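Local coordinates for bottromycin amidohydrolase (Streptomyces purpureus, PDB 6I5S), which probably hydrolyses a thiazoline-bearing intermediate during bottromycin biosynthesis, acting as a zinc-dependent gatekeeper amidohydrolase of the pathway, at residues H94-S99 / G346-N351. Residues are numbered along the deposited sequence; the frame is centred on the assembly and turned at random.
Sequences HAHVSS and GTDCGN
H94, H96 and D348 meet at a zinc ion, each giving it one ligand: the two NE2 atoms and carboxylate OD1. The shared metal explains the short gaps between ligand atoms, 3.1 Å from H94 NE2 to D348 OD1 and 2.8 Å from H96 NE2 to D348 OD1, neither of which is a hydrogen bond. Both rings run alongside the carboxylate and point the same way, but the H94 plane is turned 70° from it and the H96 plane 36°. H94 CG is anti to its backbone N, beside the carbonyl carbon whose oxygen accepts from D348 N. Xaa183, a lysine carboxylated on NZ, is also a ligand of this zinc and bridges to the second zinc, which H210 and H229 bind as well; the two-zinc centre and the HxH motif, here H94-A95-H96, are as in the amidohydrolase superfamily. An alanine in place of H96 would probably leave the zinc one ligand short and open a gap beside D348 OD1 where the imidazole stood.

Second-shell bonds hold the ligands: E228 accepts from H94 ND1, and R279 forms a salt bridge with D348 OD2.

Among backbone bonds, D348 N donates to H94 O at 2.7 Å, short but bent, with an N-H...O angle of 139°, tying two metal-binding residues together directly. The bond from H96 N to C349 O is weak at 3.4 Å. T347 OG1 accepts from C349 N at 3.0 Å, an ST turn, and also bonds D92.

Apolar contact is slight: A95 CB lies 3.5 Å from C349 SG.

H94 and A95 close strand 84-95, and H96 lies just past it, beside strand 111-116, where A95 and V97 touch Y114; the loop 346-351 is packed against helices 273-280 and 358-369, with T347 touching V274 and S359.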
# COMPACT_ATOMS: atom_id res chain seq x y z
N HIS A 94 -0.40 1.77 2.45
CA HIS A 94 -1.63 2.45 2.83
C HIS A 94 -2.74 1.96 1.91
O HIS A 94 -3.06 2.64 0.94
CB HIS A 94 -1.48 3.95 2.71
CG HIS A 94 -2.57 4.75 3.38
ND1 HIS A 94 -2.31 5.71 4.35
CD2 HIS A 94 -3.92 4.73 3.24
CE1 HIS A 94 -3.46 6.22 4.77
NE2 HIS A 94 -4.45 5.67 4.10
N ALA A 95 -3.34 0.81 2.20
CA ALA A 95 -4.39 0.26 1.35
C ALA A 95 -5.70 0.22 2.13
O ALA A 95 -5.70 0.19 3.37
CB ALA A 95 -4.03 -1.15 0.84
N HIS A 96 -6.80 0.36 1.41
CA HIS A 96 -8.15 0.22 1.95
C HIS A 96 -8.77 -0.95 1.19
O HIS A 96 -9.52 -0.77 0.24
CB HIS A 96 -8.95 1.50 1.82
CG HIS A 96 -8.43 2.59 2.71
ND1 HIS A 96 -8.60 2.58 4.08
CD2 HIS A 96 -7.70 3.70 2.44
CE1 HIS A 96 -8.02 3.65 4.61
NE2 HIS A 96 -7.47 4.34 3.63
N VAL A 97 -8.43 -2.15 1.62
CA VAL A 97 -8.94 -3.39 1.04
C VAL A 97 -10.35 -3.59 1.57
O VAL A 97 -10.56 -3.67 2.78
CB VAL A 97 -8.03 -4.55 1.40
CG1 VAL A 97 -8.71 -5.86 1.07
CG2 VAL A 97 -6.72 -4.35 0.66
N SER A 98 -11.32 -3.64 0.64
CA SER A 98 -12.73 -3.80 0.94
C SER A 98 -13.37 -4.98 0.22
O SER A 98 -14.52 -5.32 0.52
CB SER A 98 -13.52 -2.52 0.58
OG SER A 98 -13.10 -1.47 1.40
N SER A 99 -12.65 -5.60 -0.70
CA SER A 99 -13.20 -6.71 -1.48
C SER A 99 -12.08 -7.62 -1.96
O SER A 99 -10.90 -7.26 -2.01
CB SER A 99 -14.00 -6.22 -2.70
OG SER A 99 -13.14 -5.77 -3.68
N GLY A 346 2.65 3.85 -0.47
CA GLY A 346 1.26 3.56 -0.17
C GLY A 346 0.38 4.33 -1.13
O GLY A 346 0.79 5.34 -1.70
N THR A 347 -0.87 3.87 -1.28
CA THR A 347 -1.71 4.34 -2.37
C THR A 347 -3.03 4.98 -1.97
O THR A 347 -3.59 5.73 -2.78
CB THR A 347 -2.05 3.18 -3.32
OG1 THR A 347 -2.81 2.17 -2.64
CG2 THR A 347 -0.78 2.60 -3.89
N ASP A 348 -3.57 4.66 -0.80
CA ASP A 348 -4.97 4.98 -0.49
C ASP A 348 -5.90 4.37 -1.53
O ASP A 348 -6.95 4.93 -1.85
CB ASP A 348 -5.18 6.50 -0.36
CG ASP A 348 -5.90 6.92 0.91
OD1 ASP A 348 -6.40 6.09 1.67
OD2 ASP A 348 -5.96 8.13 1.14
N CYS A 349 -5.53 3.19 -2.04
CA CYS A 349 -6.36 2.52 -3.02
C CYS A 349 -7.76 2.33 -2.47
O CYS A 349 -7.97 2.05 -1.28
CB CYS A 349 -5.75 1.21 -3.51
SG CYS A 349 -5.44 -0.07 -2.23
N GLY A 350 -8.72 2.44 -3.37
CA GLY A 350 -10.12 2.54 -3.00
C GLY A 350 -10.68 3.93 -3.16
O GLY A 350 -11.86 4.08 -3.42
N ASN A 351 -9.85 4.95 -2.97
CA ASN A 351 -10.22 6.31 -3.34
C ASN A 351 -10.51 6.36 -4.83
O ASN A 351 -10.00 5.52 -5.60
CB ASN A 351 -9.10 7.29 -3.02
CG ASN A 351 -9.01 7.67 -1.56
OD1 ASN A 351 -9.59 7.01 -0.73
ND2 ASN A 351 -8.23 8.70 -1.25